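Local coordinates for protein aminotransferase class-III (Ochrobactrum anthropi, PDB 5GHG) that probably transfers amino groups between amines and keto compounds as a class-III omega-transaminase, held here with its cofactor in the pyridoxamine phosphate form, at residues V60-S65 and L339-E344; S103-P108 and A298-E303; R363-H368 and T438-L443; K127-R132 and I219-G224. The protein carries 1 engineered substitution. One frame throughout, in Å; residues are numbered along the deposited sequence.

Contact 1: V60-S65 and L339-E344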
loop_
_atom_site.group_PDB
_atom_site.type_symbol
_atom_site.label_atom_id
_atom_site.label_comp_id
_atom_site.label_asym_id
_atom_site.label_seq_id
_atom_site.Cartn_x
_atom_site.Cartn_y
_atom_site.Cartn_z
ATOM N N VAL B 60 -9.083 8.182 12.828
ATOM C CA VAL B 60 -10.494 7.763 12.966
ATOM C C VAL B 60 -11.280 8.996 13.390
ATOM O O VAL B 60 -11.703 9.157 14.540
ATOM C CB VAL B 60 -10.648 6.570 13.926
ATOM C CG1 VAL B 60 -12.100 6.086 13.972
ATOM C CG2 VAL B 60 -9.726 5.438 13.441
ATOM N N GLY B 61 -11.520 9.869 12.419
ATOM C CA GLY B 61 -12.106 11.167 12.704
ATOM C C GLY B 61 -13.512 11.108 13.278
ATOM O O GLY B 61 -13.835 11.864 14.199
ATOM N N VAL B 62 -14.369 10.219 12.756
ATOM C CA VAL B 62 -15.763 10.168 13.208
ATOM C C VAL B 62 -15.970 9.212 14.368
ATOM O O VAL B 62 -17.112 8.911 14.752
ATOM C CB VAL B 62 -16.734 9.817 12.055
ATOM C CG1 VAL B 62 -16.669 10.884 10.952
ATOM C CG2 VAL B 62 -16.447 8.452 11.506
ATOM N N GLY B 63 -14.883 8.709 14.948
ATOM C CA GLY B 63 -15.012 7.781 16.053
ATOM C C GLY B 63 -15.164 6.344 15.568
ATOM O O GLY B 63 -15.211 6.057 14.374
ATOM N N PHE B 64 -15.278 5.428 16.527
ATOM C CA PHE B 64 -15.140 4.007 16.255
ATOM C C PHE B 64 -16.474 3.270 16.162
ATOM O O PHE B 64 -16.479 2.036 16.131
ATOM C CB PHE B 64 -14.267 3.347 17.348
ATOM C CG PHE B 64 -12.826 3.751 17.296
ATOM C CD1 PHE B 64 -12.385 4.892 17.936
ATOM C CD2 PHE B 64 -11.904 2.996 16.560
ATOM C CE1 PHE B 64 -11.050 5.295 17.873
ATOM C CE2 PHE B 64 -10.563 3.376 16.499
ATOM C CZ PHE B 64 -10.134 4.522 17.147
ATOM N N SER B 65 -17.599 3.980 16.127
ATOM C CA SER B 65 -18.888 3.292 16.029
ATOM C C SER B 65 -19.844 4.142 15.204
ATOM O O SER B 65 -20.827 4.710 15.698
ATOM C CB SER B 65 -19.464 3.003 17.424
ATOM O OG SER B 65 -19.725 4.221 18.089
ATOM N N LEU B 339 -17.109 11.987 4.392
ATOM C CA LEU B 339 -17.033 13.435 4.182
ATOM C C LEU B 339 -18.387 14.091 4.416
ATOM O O LEU B 339 -18.468 15.184 4.995
ATOM C CB LEU B 339 -16.512 13.735 2.786
ATOM C CG LEU B 339 -15.083 13.238 2.549
ATOM C CD1 LEU B 339 -14.635 13.529 1.136
ATOM C CD2 LEU B 339 -14.125 13.823 3.564
ATOM N N ALA B 340 -19.455 13.420 3.996
ATOM C CA ALA B 340 -20.809 13.922 4.228
ATOM C C ALA B 340 -21.116 14.047 5.715
ATOM O O ALA B 340 -21.736 15.022 6.142
ATOM C CB ALA B 340 -21.838 13.026 3.541
ATOM N N ILE B 341 -20.675 13.074 6.518
ATOM C CA ILE B 341 -20.901 13.135 7.961
ATOM C C ILE B 341 -20.153 14.315 8.556
ATOM O O ILE B 341 -20.715 15.091 9.338
ATOM C CB ILE B 341 -20.493 11.803 8.639
ATOM C CG1 ILE B 341 -21.465 10.687 8.227
ATOM C CG2 ILE B 341 -20.489 11.947 10.161
ATOM C CD1 ILE B 341 -20.965 9.273 8.574
ATOM N N ILE B 342 -18.876 14.467 8.193
ATOM C CA ILE B 342 -18.066 15.593 8.658
ATOM C C ILE B 342 -18.749 16.915 8.337
ATOM O O ILE B 342 -18.798 17.824 9.174
ATOM C CB ILE B 342 -16.649 15.507 8.045
ATOM C CG1 ILE B 342 -15.883 14.334 8.690
ATOM C CG2 ILE B 342 -15.878 16.797 8.212
ATOM C CD1 ILE B 342 -14.503 14.095 8.097
ATOM N N GLU B 343 -19.307 17.020 7.124
ATOM C CA GLU B 343 -20.044 18.202 6.683
ATOM C C GLU B 343 -21.337 18.390 7.470
ATOM O O GLU B 343 -21.589 19.466 8.032
ATOM C CB GLU B 343 -20.408 18.064 5.208
ATOM C CG GLU B 343 -19.585 18.858 4.249
ATOM C CD GLU B 343 -19.870 18.431 2.813
ATOM O OE1 GLU B 343 -21.067 18.136 2.511
ATOM O OE2 GLU B 343 -18.903 18.365 2.010
ATOM N N GLU B 344 -22.195 17.373 7.454
ATOM C CA GLU B 344 -23.514 17.487 8.052
ATOM C C GLU B 344 -23.429 17.796 9.535
ATOM O O GLU B 344 -24.215 18.587 10.057
ATOM C CB GLU B 344 -24.309 16.206 7.848
ATOM C CG GLU B 344 -24.675 15.907 6.407
ATOM C CD GLU B 344 -25.287 14.506 6.264
ATOM O OE1 GLU B 344 -25.261 13.959 5.136
ATOM O OE2 GLU B 344 -25.792 13.957 7.287
#
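Val62 packs against Ile341 and Ile342 from the third position of a type I beta turn, so that a turn between helices 55-58 and 67-77 leans on the last residues of helix 329-344. The turn opens at Val60, whose CG1 lies over the centre of the Phe64 ring, 3.8 Å above its plane, while Phe82 of the second subunit packs on both residues. Val62 comes next but one, its CA 7.4 Å from CA of Ile342. The turn closes where Gly63 N reaches Val60 O at 3.2 Å. Gly63 has a positive phi of 86°, a backbone shape that glycine accepts readily. Beyond it, Phe64 pairs through its backbone with Gly39, and Ser65 OG bonds to Gly39 N.

No hydrogen bond crosses between 60-65 and 339-344; the junction is a small, buried aliphatic one, enlarged by Leu69 and Leu347 of the adjoining helices. Val62 lies at about a right angle to both isoleucines and touches them with one branch. Its CG1, anti to the carbonyl carbon (chi1 -61°), meets the branch methyl CG2 of Ile341 at 4.0 Å and the methylene CG1 of Ile342 at 4.2 Å.

Contact 2: S103-P108 and A298-E303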
loop_
_atom_site.group_PDB
_atom_site.type_symbol
_atom_site.label_atom_id
_atom_site.label_comp_id
_atom_site.label_asym_id
_atom_site.label_seq_id
_atom_site.Cartn_x
_atom_site.Cartn_y
_atom_site.Cartn_z
ATOM N N SER B 103 -13.455 19.941 -5.503
ATOM C CA SER B 103 -14.281 21.076 -5.090
ATOM C C SER B 103 -13.939 21.559 -3.688
ATOM O O SER B 103 -14.168 22.725 -3.370
ATOM C CB SER B 103 -15.770 20.710 -5.180
ATOM O OG SER B 103 -16.161 19.913 -4.080
ATOM N N MET B 104 -13.401 20.692 -2.835
ATOM C CA MET B 104 -13.051 21.065 -1.467
ATOM C C MET B 104 -11.651 21.646 -1.329
ATOM O O MET B 104 -11.283 22.070 -0.231
ATOM C CB MET B 104 -13.112 19.839 -0.534
ATOM C CG MET B 104 -14.470 19.221 -0.288
ATOM S SD MET B 104 -14.186 17.617 0.573
ATOM C CE MET B 104 -13.734 18.162 2.200
ATOM N N ALA B 105 -10.844 21.618 -2.378
ATOM C CA ALA B 105 -9.427 21.893 -2.217
ATOM C C ALA B 105 -9.211 23.320 -1.700
ATOM O O ALA B 105 -9.921 24.245 -2.103
ATOM C CB ALA B 105 -8.674 21.688 -3.534
ATOM N N PRO B 106 -8.220 23.523 -0.835
ATOM C CA PRO B 106 -7.963 24.876 -0.315
ATOM C C PRO B 106 -7.382 25.833 -1.353
ATOM O O PRO B 106 -7.381 27.037 -1.112
ATOM C CB PRO B 106 -6.962 24.616 0.817
ATOM C CG PRO B 106 -6.194 23.415 0.314
ATOM C CD PRO B 106 -7.250 22.543 -0.325
ATOM N N VAL B 107 -6.836 25.320 -2.448
ATOM C CA VAL B 107 -6.394 26.113 -3.592
ATOM C C VAL B 107 -6.955 25.451 -4.849
ATOM O O VAL B 107 -7.366 24.286 -4.816
ATOM C CB VAL B 107 -4.858 26.224 -3.676
ATOM C CG1 VAL B 107 -4.310 27.030 -2.520
ATOM C CG2 VAL B 107 -4.217 24.839 -3.723
ATOM N N PRO B 108 -6.999 26.175 -5.969
ATOM C CA PRO B 108 -7.480 25.572 -7.207
ATOM C C PRO B 108 -6.698 24.293 -7.549
ATOM O O PRO B 108 -5.468 24.277 -7.548
ATOM C CB PRO B 108 -7.230 26.674 -8.257
ATOM C CG PRO B 108 -7.318 27.946 -7.465
ATOM C CD PRO B 108 -6.673 27.607 -6.134
ATOM N N ALA B 298 -5.559 9.682 -1.607
ATOM C CA ALA B 298 -5.752 10.472 -2.816
ATOM C C ALA B 298 -4.694 11.551 -2.845
ATOM O O ALA B 298 -4.216 11.993 -1.793
ATOM C CB ALA B 298 -7.145 11.111 -2.869
ATOM N N PHE B 299 -4.339 11.986 -4.044
ATOM C CA PHE B 299 -3.637 13.257 -4.154
ATOM C C PHE B 299 -4.284 14.093 -5.253
ATOM O O PHE B 299 -4.866 13.563 -6.208
ATOM C CB PHE B 299 -2.135 13.080 -4.362
ATOM C CG PHE B 299 -1.749 12.336 -5.619
ATOM C CD1 PHE B 299 -1.607 10.953 -5.612
ATOM C CD2 PHE B 299 -1.464 13.037 -6.797
ATOM C CE1 PHE B 299 -1.212 10.277 -6.755
ATOM C CE2 PHE B 299 -1.088 12.366 -7.951
ATOM C CZ PHE B 299 -0.959 10.987 -7.937
ATOM N N LEU B 300 -4.225 15.405 -5.068
ATOM C CA LEU B 300 -4.724 16.376 -6.030
ATOM C C LEU B 300 -3.538 17.091 -6.662
ATOM O O LEU B 300 -2.531 17.356 -5.984
ATOM C CB LEU B 300 -5.614 17.403 -5.338
ATOM C CG LEU B 300 -6.961 16.884 -4.812
ATOM C CD1 LEU B 300 -7.497 17.830 -3.761
ATOM C CD2 LEU B 300 -7.914 16.824 -5.977
ATOM N N ILE B 301 -3.665 17.430 -7.944
ATOM C CA ILE B 301 -2.651 18.245 -8.600
ATOM C C ILE B 301 -3.319 19.424 -9.286
ATOM O O ILE B 301 -4.464 19.332 -9.752
ATOM C CB ILE B 301 -1.811 17.433 -9.616
ATOM C CG1 ILE B 301 -2.678 16.973 -10.769
ATOM C CG2 ILE B 301 -1.159 16.226 -8.935
ATOM C CD1 ILE B 301 -1.888 16.286 -11.860
ATOM N N ASN B 302 -2.596 20.539 -9.362
ATOM C CA ASN B 302 -3.175 21.718 -9.988
ATOM C C ASN B 302 -2.884 21.708 -11.489
ATOM O O ASN B 302 -2.291 20.761 -12.034
ATOM C CB ASN B 302 -2.704 22.984 -9.292
ATOM C CG ASN B 302 -1.218 23.241 -9.446
ATOM O OD1 ASN B 302 -0.526 22.557 -10.186
ATOM N ND2 ASN B 302 -0.732 24.254 -8.760
ATOM N N GLU B 303 -3.336 22.755 -12.183
ATOM C CA GLU B 303 -3.184 22.788 -13.630
ATOM C C GLU B 303 -1.711 22.945 -14.032
ATOM O O GLU B 303 -1.270 22.354 -15.018
ATOM C CB GLU B 303 -4.033 23.919 -14.220
ATOM C CG GLU B 303 -4.059 23.940 -15.750
ATOM C CD GLU B 303 -4.698 22.693 -16.350
ATOM O OE1 GLU B 303 -4.325 22.335 -17.481
ATOM O OE2 GLU B 303 -5.572 22.053 -15.693
HETATM O O HOH W 1 -5.373 24.105 -10.960
HETATM O O HOH W 2 -3.337 25.885 -7.549
#
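With CG anti to its carbonyl carbon (chi1 -69°) and the chain extended beyond it (chi2 160°), Leu300 sends CD1 to the CB of Ala105, 4.0 Å away. Asn302 is turned differently: chi1 of 66° sets CG between its backbone N and carbonyl carbon, and its CB, not its amide, comes up to Pro108 O at 3.5 Å. Asn302 is an N-cap, its OD1 bonded to Val305 N at the start of helix 303-306, and its ND2 bonds to Asp281 OD1.

Two waters fill the polar half of the contact, both giving a hydrogen to Pro108 O. The firmer of these bonds, 2.7 Å from the water to Pro108 O, belongs to a water held only weakly by Asn302 ND2. The other water takes the hydrogen of Glu303 N at 2.7 Å and reaches Pro108 O by a long, weak bond. Each water bridge thus pairs a firm bond with a weak one; no direct hydrogen bond crosses.

In this fold-type I aminotransferase, strand 297-301 lies next to the large sheet's edge strand, 111-115, antiparallel to it and to 282-285, and the residues that follow helix 93-104 cross beside its end before entering that edge strand.

Contact 3: R363-H368 and T438-L443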
loop_
_atom_site.group_PDB
_atom_site.type_symbol
_atom_site.label_atom_id
_atom_site.label_comp_id
_atom_site.label_asym_id
_atom_site.label_seq_id
_atom_site.Cartn_x
_atom_site.Cartn_y
_atom_site.Cartn_z
ATOM N N ARG B 363 -1.825 23.544 27.975
ATOM C CA ARG B 363 -0.818 24.538 28.318
ATOM C C ARG B 363 -0.840 24.915 29.800
ATOM O O ARG B 363 0.145 25.454 30.304
ATOM C CB ARG B 363 -0.978 25.764 27.417
ATOM C CG ARG B 363 -0.317 25.504 26.046
ATOM C CD ARG B 363 -0.655 26.551 25.024
ATOM N NE ARG B 363 0.002 26.282 23.747
ATOM C CZ ARG B 363 -0.389 25.347 22.893
ATOM N NH1 ARG B 363 -1.432 24.585 23.208
ATOM N NH2 ARG B 363 0.235 25.185 21.726
ATOM N N GLU B 364 -1.921 24.612 30.509
ATOM C CA GLU B 364 -1.926 24.797 31.953
ATOM C C GLU B 364 -0.923 23.889 32.655
ATOM O O GLU B 364 -0.625 24.120 33.828
ATOM C CB GLU B 364 -3.337 24.560 32.518
ATOM C CG GLU B 364 -4.358 25.562 32.014
ATOM C CD GLU B 364 -5.800 25.193 32.357
ATOM O OE1 GLU B 364 -6.026 24.147 32.992
ATOM O OE2 GLU B 364 -6.720 25.955 31.980
ATOM N N LEU B 365 -0.393 22.875 31.967
ATOM C CA LEU B 365 0.605 21.990 32.533
ATOM C C LEU B 365 2.036 22.400 32.194
ATOM O O LEU B 365 2.960 21.686 32.559
ATOM C CB LEU B 365 0.379 20.547 32.046
ATOM C CG LEU B 365 -1.041 20.019 32.130
ATOM C CD1 LEU B 365 -1.049 18.578 31.656
ATOM C CD2 LEU B 365 -1.615 20.159 33.533
ATOM N N GLN B 366 2.220 23.524 31.495
ATOM C CA GLN B 366 3.548 23.936 31.061
ATOM C C GLN B 366 4.522 24.071 32.226
ATOM O O GLN B 366 5.723 23.867 32.051
ATOM C CB GLN B 366 3.469 25.284 30.328
ATOM C CG GLN B 366 3.022 25.137 28.901
ATOM C CD GLN B 366 2.816 26.473 28.233
ATOM O OE1 GLN B 366 2.297 27.422 28.842
ATOM N NE2 GLN B 366 3.220 26.556 26.972
ATOM N N ASP B 367 4.027 24.460 33.398
ATOM C CA ASP B 367 4.873 24.635 34.563
ATOM C C ASP B 367 5.107 23.340 35.336
ATOM O O ASP B 367 5.821 23.361 36.340
ATOM C CB ASP B 367 4.273 25.697 35.488
ATOM C CG ASP B 367 2.843 25.359 35.918
ATOM O OD1 ASP B 367 2.218 24.437 35.310
ATOM O OD2 ASP B 367 2.338 26.026 36.853
ATOM N N HIS B 368 4.527 22.221 34.907
ATOM C CA HIS B 368 4.807 20.963 35.584
ATOM C C HIS B 368 6.299 20.650 35.505
ATOM O O HIS B 368 6.930 20.869 34.465
ATOM C CB HIS B 368 3.997 19.811 34.966
ATOM C CG HIS B 368 3.968 18.579 35.813
ATOM N ND1 HIS B 368 5.007 17.679 35.849
ATOM C CD2 HIS B 368 3.040 18.120 36.695
ATOM C CE1 HIS B 368 4.720 16.702 36.692
ATOM N NE2 HIS B 368 3.530 16.949 37.221
ATOM N N THR B 438 -11.568 15.149 30.740
ATOM C CA THR B 438 -11.164 13.868 31.303
ATOM C C THR B 438 -9.778 13.445 30.811
ATOM O O THR B 438 -8.946 12.989 31.593
ATOM C CB THR B 438 -12.207 12.799 30.933
ATOM O OG1 THR B 438 -13.457 13.189 31.491
ATOM C CG2 THR B 438 -11.827 11.439 31.476
ATOM N N MET B 439 -9.513 13.610 29.516
ATOM C CA MET B 439 -8.232 13.203 28.938
ATOM C C MET B 439 -7.067 13.995 29.543
ATOM O O MET B 439 -6.042 13.424 29.928
ATOM C CB MET B 439 -8.297 13.374 27.413
ATOM C CG MET B 439 -7.055 13.010 26.624
ATOM S SD MET B 439 -7.348 13.486 24.879
ATOM C CE MET B 439 -9.054 13.067 24.764
ATOM N N VAL B 440 -7.216 15.315 29.639
ATOM C CA VAL B 440 -6.121 16.138 30.139
ATOM C C VAL B 440 -5.927 15.934 31.642
ATOM O O VAL B 440 -4.798 15.950 32.136
ATOM C CB VAL B 440 -6.332 17.612 29.789
ATOM C CG1 VAL B 440 -5.265 18.466 30.457
ATOM C CG2 VAL B 440 -6.293 17.808 28.261
ATOM N N SER B 441 -7.015 15.736 32.389
ATOM C CA SER B 441 -6.861 15.415 33.801
ATOM C C SER B 441 -6.115 14.093 33.997
ATOM O O SER B 441 -5.363 13.946 34.968
ATOM C CB SER B 441 -8.217 15.369 34.504
ATOM O OG SER B 441 -8.836 16.635 34.463
ATOM N N ALA B 442 -6.299 13.132 33.101
ATOM C CA ALA B 442 -5.538 11.888 33.207
ATOM C C ALA B 442 -4.048 12.128 32.945
ATOM O O ALA B 442 -3.184 11.500 33.574
ATOM C CB ALA B 442 -6.075 10.836 32.245
ATOM N N LEU B 443 -3.733 13.020 32.009
ATOM C CA LEU B 443 -2.341 13.362 31.784
ATOM C C LEU B 443 -1.739 14.055 33.003
ATOM O O LEU B 443 -0.626 13.736 33.419
ATOM C CB LEU B 443 -2.197 14.234 30.546
ATOM C CG LEU B 443 -0.791 14.766 30.286
ATOM C CD1 LEU B 443 0.204 13.616 30.058
ATOM C CD2 LEU B 443 -0.806 15.740 29.125
#
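Leu365 points its side chain at Leu443 and, more loosely, at Val440, one helical turn apart on helix 433-455, and all three are buried. The apolar contacts pass through a single methyl. Leu365 CD1 lies 3.8 Å from Leu443 CD2, and the same methyl stands farther, 4.4 Å, from Val440 CG1. The torsions account for this reach: Leu365 has CG anti to its carbonyl carbon and CD1 extended beyond it (chi2 -178°), while Leu443 starts with CG anti to the backbone N (chi1 174°) and carries CD2 outward in the extended position. The two leucines therefore meet by their outer methyls, crossing obliquely. Leu362 touches both Val440 and Leu443, and Leu423 and Phe425 of strand 422-425 pack on Leu443, so the contact belongs to the hydrophobic layer between the C-terminal helix and the sheet of the smaller domain.

Backbone hydrogen bonds shape segment 363-368. Two overlapping type I turns follow helix 347-363: Gln366 N bonds to Arg363 O at 3.1 Å, and His368 N to Leu365 O at 2.9 Å. Leu365 is shared by both turns, which probably restrains the backbone there.

Polar side chains meet partners beyond the two segments. His368 ND1 bonds to Leu370 N and its NE2 to Asn448 OD1, giving the loop a second hold on helix 433-455.

Since nothing polar passes directly between 363-368 and 438-443, their attachment depends on shape and burial of aliphatic carbon; the directional bonds lie to the side, in the two turns and in the link from His368 to Asn448.

Contact 4: K127-R132 and I219-G224; sequences KLIWYR and IAAFIG
Ile129 meets two successive alanines, Ala220 and Ala221, with both of its branches, laying helix 118-135 on strand 219-224 of the large mixed sheet. All the direct contacts are apolar. Ile129 CG2, anti to the backbone N, presses on Ala220 CB at 3.5 Å, tighter than ordinary van der Waals packing. The other branch, with CG1 anti to the carbonyl carbon (chi1 -73°), extends CD1 to Ala221 CB at 3.8 Å. Neighbours in a regular strand would face opposite sides, but Ala220 departs from extended geometry (phi -91°, psi -40°), and both methyls face the helix.

Hydrogen bonding serves each element separately. Within the helix, Tyr131 N bonds to Lys127 O and Arg132 N to Leu128 O, at 2.9 and 2.8 Å. Arg132 NH2 and NE bond to the carbonyl oxygens of Arg304 and Val305 respectively, and Ala221 pairs through its backbone with Ile145 of strand 143-147. On another side of the helix Lys127 bonds to Val154 O of the second subunit and makes a cation-pi contact with Phe171 of that subunit.

Small residues on the strand let the helix come close, with 7.2 Å between the CA atoms of Ile129 and Ala220. The chemistry implies a join set by steric fit, with the hydrogen bonds directed within the helix or to other parts of the protein.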
loop_
_atom_site.group_PDB
_atom_site.type_symbol
_atom_site.label_atom_id
_atom_site.label_comp_id
_atom_site.label_asym_id
_atom_site.label_seq_id
_atom_site.Cartn_x
_atom_site.Cartn_y
_atom_site.Cartn_z
ATOM N N LYS B 127 6.924 9.617 -8.644
ATOM C CA LYS B 127 7.001 9.046 -9.982
ATOM C C LYS B 127 6.423 10.012 -11.021
ATOM O O LYS B 127 7.000 10.195 -12.105
ATOM C CB LYS B 127 6.234 7.716 -10.020
ATOM C CG LYS B 127 6.702 6.756 -11.068
ATOM C CD LYS B 127 6.229 5.331 -10.793
ATOM C CE LYS B 127 4.844 5.104 -11.246
ATOM N NZ LYS B 127 4.563 3.644 -11.346
ATOM N N LEU B 128 5.286 10.613 -10.710
ATOM C CA LEU B 128 4.654 11.555 -11.620
ATOM C C LEU B 128 5.560 12.765 -11.862
ATOM O O LEU B 128 5.682 13.239 -12.989
ATOM C CB LEU B 128 3.302 11.992 -11.060
ATOM C CG LEU B 128 2.450 13.033 -11.783
ATOM C CD1 LEU B 128 1.031 12.965 -11.235
ATOM C CD2 LEU B 128 3.031 14.458 -11.606
ATOM N N ILE B 129 6.226 13.239 -10.814
ATOM C CA ILE B 129 7.126 14.386 -10.945
ATOM C C ILE B 129 8.300 14.054 -11.862
ATOM O O ILE B 129 8.682 14.866 -12.717
ATOM C CB ILE B 129 7.590 14.847 -9.554
ATOM C CG1 ILE B 129 6.433 15.549 -8.847
ATOM C CG2 ILE B 129 8.808 15.789 -9.653
ATOM C CD1 ILE B 129 6.719 15.846 -7.412
ATOM N N TRP B 130 8.890 12.857 -11.715
ATOM C CA TRP B 130 9.983 12.469 -12.598
ATOM C C TRP B 130 9.506 12.342 -14.052
ATOM O O TRP B 130 10.178 12.795 -14.990
ATOM C CB TRP B 130 10.611 11.155 -12.145
ATOM C CG TRP B 130 11.325 11.223 -10.872
ATOM C CD1 TRP B 130 11.675 12.344 -10.185
ATOM C CD2 TRP B 130 11.805 10.114 -10.101
ATOM N NE1 TRP B 130 12.340 12.006 -9.037
ATOM C CE2 TRP B 130 12.437 10.644 -8.959
ATOM C CE3 TRP B 130 11.764 8.728 -10.275
ATOM C CZ2 TRP B 130 13.015 9.834 -7.975
ATOM C CZ3 TRP B 130 12.351 7.914 -9.301
ATOM C CH2 TRP B 130 12.961 8.474 -8.165
ATOM N N TYR B 131 8.368 11.692 -14.244
ATOM C CA TYR B 131 7.766 11.586 -15.560
ATOM C C TYR B 131 7.533 12.970 -16.162
ATOM O O TYR B 131 7.862 13.219 -17.322
ATOM C CB TYR B 131 6.438 10.815 -15.443
ATOM C CG TYR B 131 5.735 10.612 -16.742
ATOM C CD1 TYR B 131 5.976 9.490 -17.521
ATOM C CD2 TYR B 131 4.816 11.556 -17.203
ATOM C CE1 TYR B 131 5.303 9.299 -18.714
ATOM C CE2 TYR B 131 4.164 11.389 -18.396
ATOM C CZ TYR B 131 4.405 10.258 -19.149
ATOM O OH TYR B 131 3.749 10.099 -20.348
ATOM N N ARG B 132 7.014 13.886 -15.350
ATOM C CA ARG B 132 6.693 15.227 -15.802
ATOM C C ARG B 132 7.953 16.009 -16.210
ATOM O O ARG B 132 7.957 16.698 -17.230
ATOM C CB ARG B 132 5.938 15.960 -14.690
ATOM C CG ARG B 132 5.558 17.389 -14.995
ATOM C CD ARG B 132 4.837 18.042 -13.819
ATOM N NE ARG B 132 4.521 19.440 -14.076
ATOM C CZ ARG B 132 5.356 20.453 -13.877
ATOM N NH1 ARG B 132 6.578 20.243 -13.407
ATOM N NH2 ARG B 132 4.968 21.685 -14.145
ATOM N N ILE B 219 16.334 20.615 -8.761
ATOM C CA ILE B 219 15.360 20.437 -7.677
ATOM C C ILE B 219 13.962 20.465 -8.282
ATOM O O ILE B 219 13.542 21.482 -8.836
ATOM C CB ILE B 219 15.493 21.531 -6.597
ATOM C CG1 ILE B 219 16.924 21.615 -6.040
ATOM C CG2 ILE B 219 14.441 21.324 -5.472
ATOM C CD1 ILE B 219 17.462 20.317 -5.441
ATOM N N ALA B 220 13.223 19.365 -8.145
ATOM C CA ALA B 220 11.877 19.299 -8.703
ATOM C C ALA B 220 10.802 19.756 -7.716
ATOM O O ALA B 220 9.866 20.444 -8.109
ATOM C CB ALA B 220 11.561 17.889 -9.184
ATOM N N ALA B 221 10.927 19.393 -6.446
ATOM C CA ALA B 221 9.836 19.625 -5.505
ATOM C C ALA B 221 10.351 19.642 -4.081
ATOM O O ALA B 221 11.409 19.097 -3.774
ATOM C CB ALA B 221 8.735 18.562 -5.626
ATOM N N PHE B 222 9.545 20.259 -3.222
ATOM C CA PHE B 222 9.731 20.281 -1.782
ATOM C C PHE B 222 8.466 19.681 -1.162
ATOM O O PHE B 222 7.357 20.035 -1.557
ATOM C CB PHE B 222 9.951 21.716 -1.329
ATOM C CG PHE B 222 10.118 21.904 0.149
ATOM C CD1 PHE B 222 9.012 22.100 0.963
ATOM C CD2 PHE B 222 11.375 21.977 0.710
ATOM C CE1 PHE B 222 9.170 22.326 2.324
ATOM C CE2 PHE B 222 11.546 22.198 2.065
ATOM C CZ PHE B 222 10.441 22.368 2.878
ATOM N N ILE B 223 8.625 18.753 -0.223
ATOM C CA ILE B 223 7.471 18.138 0.415
ATOM C C ILE B 223 7.482 18.449 1.911
ATOM O O ILE B 223 8.523 18.355 2.566
ATOM C CB ILE B 223 7.383 16.613 0.191
ATOM C CG1 ILE B 223 6.106 16.086 0.847
ATOM C CG2 ILE B 223 8.611 15.900 0.762
ATOM C CD1 ILE B 223 5.689 14.679 0.401
ATOM N N GLY B 224 6.316 18.823 2.434
ATOM C CA GLY B 224 6.170 19.008 3.858
ATOM C C GLY B 224 4.750 18.805 4.371
ATOM O O GLY B 224 3.771 19.150 3.701
#

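How the contacts relate
Contacts 1, 2 and 4 nest along the chain: contact 4 lies inside the loop closed by contact 2, which lies inside that of contact 1, whereas contact 3 follows in series near the C-terminus. Contacts 2 and 4 share the large sheet, their centres about 16 Å apart, touch where Phe299 packs on Leu128, and both make bonds to Val305. Contact 1 meets contact 2 through Leu339 and Met104. Contact 3 stands apart, with its centre about 42 Å from that of contact 4. Contacts 1 and 4 both reach the second subunit, so both lie beside the dimer interface, through residues other than those that make the contacts.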